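Local structure of hemolysin activator protein CdiB (Acinetobacter baumannii ACICU, 6WIL) at residues Ala30-Tyr35 with Gln176-Leu181; Arg141-Val146 with Tyr204-Leu209; Lys182-Val187 with His247-Leu252; Asp188-Pro193 with Ile208-Ala213. The protein probably exports its partner CdiA toxin across the outer membrane as a two-partner secretion (TpsB, Omp85-type) transporter of contact-dependent growth inhibition. All blocks are in the same frame, centred on the assembly; numbering follows the deposited sequence.

Contacts 2 and 4 share the strand 204-213: contact 2 joins it in parallel to strand 132-149, contact 4 in antiparallel to strand 185-193, and both are ladders of backbone hydrogen bonds. Contact 3 lies at the start of the same strand 185-193, mainly in the residues just before it, and leads from the POTRA sheet to a barrel turn, with apolar packing and one bridging water in place of a ladder. Contact 1 sets a loop against helix 171-181 mainly through one charged side chain, E179. Contact 3 is the buried member of the set, contact 2 is partly buried, and contacts 1 and 4 lie at the surface. L181 of contact 1 packs on residues of the other three.

Contact 1. Residues Ala30-Tyr35 with Gln176-Leu181; sequences AQQTPY and QGLENL
E179 reaches from helix 171-181 to the loop A30-Y35, and its carboxylate carries the tight part of the contact. E179 OE1 accepts the backbone N-H of Q32 (N to OE1 3.1 Å, 153° at the hydrogen), which comes from above the carboxylate plane. The CB of Q32 lies equally close to that oxygen. E179 is extended beyond CG, and its CD lies beside Q32 N at 3.5 Å. Q31 starts out pointing away from the helix, but chi2 of -47° folds CD back, and Q31 OE1 ends 3.0 Å from E179 OE2, the amide and carboxylate planes 59° apart. Both oxygens are acceptors, and K330 NZ reconciles them by binding each; R325 makes a salt bridge to E179 OE1, so the carboxylate probably stays charged. The NE2 of Q31 turns to the carbonyl of L29. On the partly exposed side Q32 OE1 comes close to the CD2 methyl of L178 (3.1 Å), a polar atom against an apolar one, the two side chains crossing at about a right angle. A30 is the loose part, offering little more than its carbonyl oxygen, 3.8 Å from E179 CG. The loop follows helix 8-27, consistent with the linker that in TpsB transporters such as FhaC joins the N-terminal plug helix to the POTRA domains; here it lies against helix 171-181 of a POTRA domain.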
# COMPACT_ATOMS: atom_id res chain seq x y z
N ALA A 30 -8.91 3.72 2.06
CA ALA A 30 -9.82 2.80 1.38
C ALA A 30 -9.53 2.74 -0.11
O ALA A 30 -9.38 3.77 -0.77
CB ALA A 30 -11.27 3.22 1.62
N GLN A 31 -9.46 1.52 -0.65
CA GLN A 31 -9.26 1.30 -2.07
C GLN A 31 -10.58 0.96 -2.75
O GLN A 31 -11.58 0.63 -2.10
CB GLN A 31 -8.25 0.17 -2.31
CG GLN A 31 -6.91 0.42 -1.67
CD GLN A 31 -6.39 1.82 -1.94
OE1 GLN A 31 -5.99 2.14 -3.06
NE2 GLN A 31 -6.41 2.66 -0.91
N GLN A 32 -10.58 1.05 -4.07
CA GLN A 32 -11.73 0.63 -4.86
C GLN A 32 -11.87 -0.89 -4.82
O GLN A 32 -10.88 -1.62 -4.90
CB GLN A 32 -11.60 1.13 -6.30
CG GLN A 32 -12.37 0.33 -7.35
CD GLN A 32 -13.84 0.67 -7.40
OE1 GLN A 32 -14.30 1.63 -6.79
NE2 GLN A 32 -14.61 -0.14 -8.14
N THR A 33 -13.10 -1.35 -4.68
CA THR A 33 -13.36 -2.79 -4.63
C THR A 33 -12.94 -3.44 -5.95
O THR A 33 -13.20 -2.89 -7.02
CB THR A 33 -14.84 -3.04 -4.35
OG1 THR A 33 -15.23 -2.35 -3.16
CG2 THR A 33 -15.11 -4.53 -4.18
N PRO A 34 -12.26 -4.58 -5.90
CA PRO A 34 -11.85 -5.24 -7.14
C PRO A 34 -13.04 -5.71 -7.97
O PRO A 34 -14.13 -5.97 -7.46
CB PRO A 34 -11.01 -6.43 -6.66
CG PRO A 34 -11.36 -6.60 -5.21
CD PRO A 34 -11.68 -5.23 -4.71
N TYR A 35 -12.81 -5.81 -9.28
CA TYR A 35 -13.83 -6.23 -10.24
C TYR A 35 -13.15 -6.69 -11.52
O TYR A 35 -11.94 -6.53 -11.69
CB TYR A 35 -14.82 -5.09 -10.52
CG TYR A 35 -14.18 -3.84 -11.08
CD1 TYR A 35 -14.00 -3.68 -12.45
CD2 TYR A 35 -13.74 -2.83 -10.24
CE1 TYR A 35 -13.40 -2.54 -12.97
CE2 TYR A 35 -13.14 -1.68 -10.75
CZ TYR A 35 -12.98 -1.55 -12.11
OH TYR A 35 -12.38 -0.42 -12.62
N GLN A 176 -9.61 6.22 -9.62
CA GLN A 176 -8.60 6.98 -8.91
C GLN A 176 -9.23 8.10 -8.10
O GLN A 176 -8.97 8.25 -6.90
CB GLN A 176 -7.58 7.55 -9.90
CG GLN A 176 -6.41 8.22 -9.23
CD GLN A 176 -5.60 7.25 -8.39
OE1 GLN A 176 -5.55 6.05 -8.68
NE2 GLN A 176 -4.97 7.75 -7.33
N GLY A 177 -10.09 8.91 -8.74
CA GLY A 177 -10.76 9.98 -8.03
C GLY A 177 -11.66 9.47 -6.92
O GLY A 177 -11.73 10.07 -5.84
N LEU A 178 -12.36 8.37 -7.17
CA LEU A 178 -13.18 7.77 -6.12
C LEU A 178 -12.34 7.35 -4.92
O LEU A 178 -12.75 7.54 -3.77
CB LEU A 178 -13.94 6.57 -6.69
CG LEU A 178 -14.82 5.75 -5.75
CD1 LEU A 178 -16.17 5.51 -6.40
CD2 LEU A 178 -14.14 4.43 -5.47
N GLU A 179 -11.15 6.79 -5.16
CA GLU A 179 -10.29 6.38 -4.06
C GLU A 179 -9.80 7.59 -3.27
O GLU A 179 -9.72 7.54 -2.03
CB GLU A 179 -9.11 5.57 -4.58
CG GLU A 179 -9.34 4.07 -4.56
CD GLU A 179 -8.35 3.33 -5.44
OE1 GLU A 179 -8.78 2.42 -6.19
OE2 GLU A 179 -7.15 3.66 -5.40
N ASN A 180 -9.47 8.67 -3.96
CA ASN A 180 -9.04 9.89 -3.29
C ASN A 180 -10.15 10.46 -2.41
O ASN A 180 -9.88 10.97 -1.31
CB ASN A 180 -8.59 10.93 -4.32
CG ASN A 180 -7.31 10.52 -5.02
OD1 ASN A 180 -6.62 9.60 -4.58
ND2 ASN A 180 -6.98 11.21 -6.10
N LEU A 181 -11.40 10.39 -2.87
CA LEU A 181 -12.50 10.93 -2.09
C LEU A 181 -12.86 10.02 -0.92
O LEU A 181 -13.39 10.50 0.09
CB LEU A 181 -13.73 11.15 -2.97
CG LEU A 181 -13.64 12.19 -4.08
CD1 LEU A 181 -15.01 12.47 -4.70
CD2 LEU A 181 -13.02 13.48 -3.56

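Contact 2. Residues Arg141-Val146 with Tyr204-Leu209; sequences RLNKIV and YSDLIL
R141 to V146 and Y204 to L209 run side by side as parallel strands whose short axes diverge by 45°. Backbone bonds come first. N143 N meets S205 O at 2.7 Å and 167°, L207 N meets K144 O, and V146 N meets L207 O; L209 N to V146 O, at 2.8 Å, is the last bond between these segments, and the ladder continues beyond them. The bond from S205 N to R141 O is weak. L142 pairs with S205 and I145 with L207, so the strand 141-146 holds one extra residue between these pairs, a beta bulge around N143. Polar side chains gather at this irregularity. D206 OD1 takes a weak bond from K144 N (3.0 Å, 122°), and K144 CE lies 3.4 Å from D206 OD2, although its NZ stays beyond salt-bridge distance. Apolar contacts line both faces. On one, L142 CD1 touches L207 CB, and I145 CG2 touches L209 CD1 at 3.9 Å, their side chains pointing the same way; on the other, I208 CD1 lies against V146 CB at 3.7 Å. At the R141 end of the segments, R141 lies alongside Y204, with CB 3.8 Å from Y204 CE2. F163 touches both L142 and L207, and M189 and I191 of strand 185-193 touch L207; strand 204-213 thus lies between strands 132-149 and 185-193 in the POTRA sheet.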
# COMPACT_ATOMS: atom_id res chain seq x y z
N ARG A 141 -18.42 11.39 -23.26
CA ARG A 141 -17.74 12.40 -22.47
C ARG A 141 -18.53 12.70 -21.20
O ARG A 141 -19.66 12.25 -21.01
CB ARG A 141 -17.55 13.69 -23.27
CG ARG A 141 -16.85 13.48 -24.60
CD ARG A 141 -16.62 14.80 -25.30
NE ARG A 141 -15.21 15.15 -25.34
CZ ARG A 141 -14.43 14.96 -26.40
NH1 ARG A 141 -14.92 14.43 -27.51
NH2 ARG A 141 -13.15 15.31 -26.35
N LEU A 142 -17.89 13.46 -20.32
CA LEU A 142 -18.48 13.86 -19.05
C LEU A 142 -19.13 15.22 -19.20
O LEU A 142 -18.50 16.17 -19.68
CB LEU A 142 -17.40 13.91 -17.96
CG LEU A 142 -17.85 14.25 -16.54
CD1 LEU A 142 -18.76 13.15 -15.99
CD2 LEU A 142 -16.65 14.45 -15.64
N ASN A 143 -20.39 15.33 -18.80
CA ASN A 143 -21.12 16.59 -18.90
C ASN A 143 -21.09 17.39 -17.60
O ASN A 143 -20.67 18.55 -17.61
CB ASN A 143 -22.56 16.30 -19.32
CG ASN A 143 -23.43 17.54 -19.33
OD1 ASN A 143 -24.55 17.51 -18.85
ND2 ASN A 143 -22.92 18.63 -19.91
N LYS A 144 -21.51 16.79 -16.49
CA LYS A 144 -21.50 17.46 -15.19
C LYS A 144 -21.11 16.48 -14.10
O LYS A 144 -21.47 15.30 -14.14
CB LYS A 144 -22.87 18.07 -14.84
CG LYS A 144 -23.62 18.76 -15.97
CD LYS A 144 -24.97 19.29 -15.49
CE LYS A 144 -25.91 18.18 -15.01
NZ LYS A 144 -27.21 18.72 -14.51
N ILE A 145 -20.38 16.98 -13.11
CA ILE A 145 -20.23 16.28 -11.84
C ILE A 145 -21.30 16.82 -10.90
O ILE A 145 -21.35 18.02 -10.64
CB ILE A 145 -18.82 16.46 -11.26
CG1 ILE A 145 -17.79 15.77 -12.17
CG2 ILE A 145 -18.74 15.90 -9.85
CD1 ILE A 145 -16.54 16.59 -12.41
N VAL A 146 -22.18 15.94 -10.43
CA VAL A 146 -23.33 16.33 -9.63
C VAL A 146 -23.12 15.82 -8.21
O VAL A 146 -23.04 14.61 -7.98
CB VAL A 146 -24.64 15.79 -10.22
CG1 VAL A 146 -25.80 16.04 -9.26
CG2 VAL A 146 -24.93 16.44 -11.57
N TYR A 204 -22.96 12.27 -23.83
CA TYR A 204 -22.50 12.79 -22.55
C TYR A 204 -23.09 12.03 -21.37
O TYR A 204 -24.15 11.41 -21.47
CB TYR A 204 -22.82 14.28 -22.42
CG TYR A 204 -21.97 15.14 -23.31
CD1 TYR A 204 -22.32 15.37 -24.63
CD2 TYR A 204 -20.80 15.72 -22.83
CE1 TYR A 204 -21.54 16.16 -25.44
CE2 TYR A 204 -20.01 16.51 -23.64
CZ TYR A 204 -20.39 16.73 -24.95
OH TYR A 204 -19.61 17.51 -25.77
N SER A 205 -22.38 12.12 -20.25
CA SER A 205 -22.73 11.41 -19.03
C SER A 205 -22.68 12.37 -17.86
O SER A 205 -21.95 13.37 -17.88
CB SER A 205 -21.77 10.22 -18.78
OG SER A 205 -21.87 9.18 -19.77
N ASP A 206 -23.45 12.06 -16.82
CA ASP A 206 -23.42 12.81 -15.57
C ASP A 206 -22.91 11.90 -14.47
O ASP A 206 -23.36 10.75 -14.34
CB ASP A 206 -24.80 13.37 -15.22
CG ASP A 206 -25.10 14.65 -15.96
OD1 ASP A 206 -24.14 15.32 -16.38
OD2 ASP A 206 -26.29 14.98 -16.12
N LEU A 207 -21.96 12.41 -13.69
CA LEU A 207 -21.35 11.69 -12.58
C LEU A 207 -22.09 12.09 -11.30
O LEU A 207 -21.88 13.18 -10.76
CB LEU A 207 -19.87 12.00 -12.49
CG LEU A 207 -19.09 11.15 -11.49
CD1 LEU A 207 -19.18 9.69 -11.89
CD2 LEU A 207 -17.64 11.60 -11.39
N ILE A 208 -22.95 11.20 -10.82
CA ILE A 208 -23.76 11.45 -9.63
C ILE A 208 -23.00 10.96 -8.41
O ILE A 208 -22.75 9.76 -8.26
CB ILE A 208 -25.13 10.76 -9.74
CG1 ILE A 208 -25.77 11.06 -11.10
CG2 ILE A 208 -26.04 11.19 -8.60
CD1 ILE A 208 -25.87 12.54 -11.41
N LEU A 209 -22.64 11.89 -7.52
CA LEU A 209 -21.89 11.59 -6.31
C LEU A 209 -22.74 11.86 -5.08
O LEU A 209 -23.29 12.96 -4.93
CB LEU A 209 -20.60 12.42 -6.25
CG LEU A 209 -19.47 12.03 -7.20
CD1 LEU A 209 -18.35 13.06 -7.15
CD2 LEU A 209 -18.95 10.66 -6.83

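Contact 3. Residues Lys182-Val187 with His247-Leu252; sequences KRVYAV and HLNDIL
R183 and V184 pack against the turn with N249 and D250 and against the first residue of the next strand, I251. At the root of R183, CB touches the CD1 methyl of I251 at 3.7 Å. From CG to NE the chain is extended (chi2 180°, chi3 -172°), which carries CD past the carbonyl oxygen of N249 at 4.3 Å and sets the guanidinium beyond it. There NH1 donates to a water at 3.2 Å, which lies at the edge of the guanidinium in its plane; the water in turn donates to N249 O at 2.7 Å and so links the two segments. NH2 is held by a salt bridge to D283. Next in the chain, V184 presses CG1 against N249 CA at 3.7 Å and equally near D250 O, while its CG2 lies near N249 OD1. N249 ND2 is occupied by the carbonyl of Q156. D250 braces its own turn by taking the N-H of L248 on OD1 (2.9 Å), with Y275 OH on OD2. The turn joins barrel strands 232-243 and 251-261 on the side facing the POTRA sheet; helix 154-160 lies against Y185 and N249, and P278 of strand 266-279 against R183.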
# COMPACT_ATOMS: atom_id res chain seq x y z
N LYS A 182 -12.59 8.73 -1.03
CA LYS A 182 -12.91 7.81 0.05
C LYS A 182 -11.96 7.92 1.23
O LYS A 182 -12.19 7.27 2.25
CB LYS A 182 -12.93 6.37 -0.46
CG LYS A 182 -14.22 6.00 -1.17
CD LYS A 182 -14.05 4.75 -2.01
CE LYS A 182 -13.64 3.55 -1.18
NZ LYS A 182 -14.75 3.03 -0.34
N ARG A 183 -10.90 8.72 1.12
CA ARG A 183 -10.07 8.99 2.29
C ARG A 183 -10.82 9.82 3.32
O ARG A 183 -10.60 9.65 4.52
CB ARG A 183 -8.78 9.68 1.88
CG ARG A 183 -7.85 8.80 1.06
CD ARG A 183 -6.59 9.54 0.68
NE ARG A 183 -5.78 8.77 -0.26
CZ ARG A 183 -4.54 9.08 -0.60
NH1 ARG A 183 -3.95 10.15 -0.08
NH2 ARG A 183 -3.88 8.32 -1.47
N VAL A 184 -11.70 10.71 2.87
CA VAL A 184 -12.40 11.62 3.77
C VAL A 184 -13.91 11.50 3.69
O VAL A 184 -14.61 12.04 4.57
CB VAL A 184 -11.98 13.09 3.52
CG1 VAL A 184 -10.46 13.23 3.61
CG2 VAL A 184 -12.48 13.57 2.18
N TYR A 185 -14.46 10.81 2.69
CA TYR A 185 -15.90 10.64 2.55
C TYR A 185 -16.26 9.17 2.45
O TYR A 185 -15.46 8.34 2.01
CB TYR A 185 -16.46 11.33 1.31
CG TYR A 185 -16.29 12.83 1.25
CD1 TYR A 185 -17.05 13.67 2.06
CD2 TYR A 185 -15.40 13.40 0.35
CE1 TYR A 185 -16.90 15.04 1.99
CE2 TYR A 185 -15.24 14.77 0.28
CZ TYR A 185 -16.00 15.58 1.10
OH TYR A 185 -15.83 16.94 1.01
N ALA A 186 -17.49 8.86 2.86
CA ALA A 186 -18.19 7.69 2.34
C ALA A 186 -18.81 8.09 1.01
O ALA A 186 -19.58 9.06 0.95
CB ALA A 186 -19.26 7.22 3.33
N VAL A 187 -18.46 7.38 -0.06
CA VAL A 187 -18.76 7.82 -1.42
C VAL A 187 -19.71 6.83 -2.08
O VAL A 187 -19.56 5.61 -1.94
CB VAL A 187 -17.47 7.98 -2.25
CG1 VAL A 187 -17.80 8.42 -3.67
CG2 VAL A 187 -16.54 8.98 -1.59
N HIS A 247 -9.43 20.65 4.16
CA HIS A 247 -10.38 20.45 3.06
C HIS A 247 -9.66 20.25 1.73
O HIS A 247 -9.94 20.92 0.73
CB HIS A 247 -11.37 21.61 2.98
CG HIS A 247 -12.37 21.62 4.09
ND1 HIS A 247 -12.04 21.95 5.39
CD2 HIS A 247 -13.69 21.32 4.10
CE1 HIS A 247 -13.11 21.85 6.15
NE2 HIS A 247 -14.13 21.47 5.39
N LEU A 248 -8.72 19.31 1.73
CA LEU A 248 -7.94 18.97 0.55
C LEU A 248 -7.91 17.46 0.35
O LEU A 248 -6.98 16.93 -0.26
CB LEU A 248 -6.52 19.52 0.65
CG LEU A 248 -6.35 21.04 0.60
CD1 LEU A 248 -4.92 21.44 0.92
CD2 LEU A 248 -6.76 21.56 -0.77
N ASN A 249 -8.93 16.76 0.86
CA ASN A 249 -8.93 15.30 0.92
C ASN A 249 -7.69 14.80 1.67
O ASN A 249 -7.18 13.71 1.40
CB ASN A 249 -9.02 14.67 -0.48
CG ASN A 249 -10.06 15.35 -1.35
OD1 ASN A 249 -11.26 15.24 -1.11
ND2 ASN A 249 -9.60 16.05 -2.38
N ASP A 250 -7.21 15.60 2.61
CA ASP A 250 -5.97 15.34 3.32
C ASP A 250 -6.25 14.59 4.62
O ASP A 250 -7.37 14.56 5.13
CB ASP A 250 -5.23 16.64 3.62
CG ASP A 250 -6.16 17.73 4.15
OD1 ASP A 250 -7.34 17.74 3.76
OD2 ASP A 250 -5.70 18.57 4.95
N ILE A 251 -5.20 13.97 5.15
CA ILE A 251 -5.29 13.22 6.40
C ILE A 251 -4.08 13.55 7.25
O ILE A 251 -2.94 13.46 6.78
CB ILE A 251 -5.40 11.70 6.15
CG1 ILE A 251 -6.80 11.35 5.65
CG2 ILE A 251 -5.07 10.92 7.42
CD1 ILE A 251 -6.89 10.00 5.01
N LEU A 252 -4.32 13.96 8.49
CA LEU A 252 -3.27 14.29 9.44
C LEU A 252 -3.31 13.29 10.58
O LEU A 252 -4.36 13.08 11.19
CB LEU A 252 -3.44 15.72 9.97
CG LEU A 252 -2.48 16.17 11.07
CD1 LEU A 252 -1.07 16.32 10.53
CD2 LEU A 252 -2.96 17.48 11.68
O HOH W 1 -5.27 11.95 2.17

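Contact 4. Residues Asp188-Pro193 with Ile208-Ala213; sequences DMQITP and ILKLQA
D188 to Q190 run antiparallel to I208 to K210 (172° between the short axes), with D188-K210 and Q190-I208 as hydrogen-bonded pairs and M189-L209 as the non-hydrogen-bonded pair between them. Each hydrogen-bonded pair makes two bonds, such as K210 N to D188 O and I208 N to Q190 O, the latter at 2.8 Å. D188 O also receives the CA-H of L209, with CA to O 3.3 Å. On the face of M189 and L209 the side chains lie alongside each other: M189, a selenomethionine, has CG anti to the backbone N, and its terminal CE turns back at chi3 of -85° to lie 3.7 Å from L209 CD2. L174 and L178 of helix 171-181 pack on M189. The other face is more polar. D188 CB rests 3.9 Å from K210 CB, and K210 NZ, bonded to Q148, stands 4.0 Å from Q190 OE1 without reaching it. A water lies 2.9 Å from I208 O and 3.1 Å from Q190 OE1, though more acceptors surround it than it has protons. Further along, T192 crosses I208 at about a right angle, its OG1 3.7 Å from I208 CG1. The chemistry thus differs by face: apolar contact backs the hairpin against the helix, while the opposite, more exposed face mixes I208 and aliphatic stems with polar ends that do not bond directly to each other, leaving the backbone bonds to hold the strands in register.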
# COMPACT_ATOMS: atom_id res chain seq x y z
N ASP A 188 -20.69 7.37 -2.81
CA ASP A 188 -21.52 6.60 -3.73
C ASP A 188 -21.39 7.24 -5.10
O ASP A 188 -21.64 8.44 -5.25
CB ASP A 188 -22.98 6.56 -3.26
CG ASP A 188 -23.81 5.53 -4.01
OD1 ASP A 188 -24.01 5.68 -5.23
OD2 ASP A 188 -24.27 4.57 -3.36
N MSE A 189 -20.99 6.46 -6.09
CA MSE A 189 -20.74 6.98 -7.43
C MSE A 189 -21.61 6.25 -8.44
O MSE A 189 -21.65 5.02 -8.49
CB MSE A 189 -19.25 6.85 -7.78
CG MSE A 189 -18.80 7.62 -9.02
SE MSE A 189 -16.88 7.42 -9.48
CE MSE A 189 -16.10 8.80 -8.33
N GLN A 190 -22.34 7.03 -9.25
CA GLN A 190 -23.19 6.49 -10.31
C GLN A 190 -22.96 7.27 -11.59
O GLN A 190 -22.70 8.47 -11.57
CB GLN A 190 -24.67 6.55 -9.92
CG GLN A 190 -25.11 5.42 -9.00
CD GLN A 190 -26.46 5.70 -8.35
OE1 GLN A 190 -26.89 6.84 -8.26
NE2 GLN A 190 -27.11 4.64 -7.88
N ILE A 191 -23.07 6.56 -12.71
CA ILE A 191 -23.00 7.14 -14.05
C ILE A 191 -24.40 7.10 -14.65
O ILE A 191 -25.06 6.06 -14.63
CB ILE A 191 -22.00 6.40 -14.95
CG1 ILE A 191 -20.56 6.78 -14.59
CG2 ILE A 191 -22.29 6.67 -16.42
CD1 ILE A 191 -20.12 8.12 -15.13
N THR A 192 -24.85 8.24 -15.16
CA THR A 192 -26.15 8.36 -15.80
C THR A 192 -26.00 9.16 -17.09
O THR A 192 -25.10 10.00 -17.20
CB THR A 192 -27.19 9.05 -14.90
OG1 THR A 192 -26.74 10.38 -14.57
CG2 THR A 192 -27.42 8.26 -13.62
N PRO A 193 -26.86 8.93 -18.07
CA PRO A 193 -26.84 9.75 -19.29
C PRO A 193 -27.25 11.18 -18.99
O PRO A 193 -28.11 11.44 -18.15
CB PRO A 193 -27.85 9.06 -20.21
CG PRO A 193 -27.99 7.67 -19.67
CD PRO A 193 -27.80 7.80 -18.19
N ILE A 208 -22.95 11.20 -10.82
CA ILE A 208 -23.76 11.45 -9.63
C ILE A 208 -23.00 10.96 -8.41
O ILE A 208 -22.75 9.76 -8.26
CB ILE A 208 -25.13 10.76 -9.74
CG1 ILE A 208 -25.77 11.06 -11.10
CG2 ILE A 208 -26.04 11.19 -8.60
CD1 ILE A 208 -25.87 12.54 -11.41
N LEU A 209 -22.64 11.89 -7.52
CA LEU A 209 -21.89 11.59 -6.31
C LEU A 209 -22.74 11.86 -5.08
O LEU A 209 -23.29 12.96 -4.93
CB LEU A 209 -20.60 12.42 -6.25
CG LEU A 209 -19.47 12.03 -7.20
CD1 LEU A 209 -18.35 13.06 -7.15
CD2 LEU A 209 -18.95 10.66 -6.83
N LYS A 210 -22.83 10.87 -4.19
CA LYS A 210 -23.45 11.03 -2.88
C LYS A 210 -22.35 10.87 -1.82
O LYS A 210 -21.77 9.79 -1.69
CB LYS A 210 -24.57 10.02 -2.66
CG LYS A 210 -25.92 10.46 -3.20
CD LYS A 210 -27.04 9.55 -2.72
CE LYS A 210 -27.23 8.36 -3.64
NZ LYS A 210 -27.84 8.78 -4.93
N LEU A 211 -22.08 11.94 -1.08
CA LEU A 211 -20.97 11.99 -0.14
C LEU A 211 -21.48 12.17 1.28
O LEU A 211 -22.47 12.88 1.52
CB LEU A 211 -20.00 13.13 -0.49
CG LEU A 211 -19.42 13.17 -1.91
CD1 LEU A 211 -18.55 14.41 -2.09
CD2 LEU A 211 -18.63 11.91 -2.23
N GLN A 212 -20.79 11.53 2.22
CA GLN A 212 -21.07 11.67 3.65
C GLN A 212 -19.73 11.74 4.37
O GLN A 212 -18.96 10.78 4.34
CB GLN A 212 -21.90 10.50 4.17
CG GLN A 212 -21.84 10.31 5.67
CD GLN A 212 -22.59 9.07 6.12
OE1 GLN A 212 -23.81 8.98 5.98
NE2 GLN A 212 -21.86 8.10 6.66
N ALA A 213 -19.45 12.88 4.99
CA ALA A 213 -18.15 13.10 5.61
C ALA A 213 -17.89 12.07 6.71
O ALA A 213 -18.79 11.70 7.47
CB ALA A 213 -18.07 14.51 6.18
O HOH W 2 -24.80 8.48 -6.58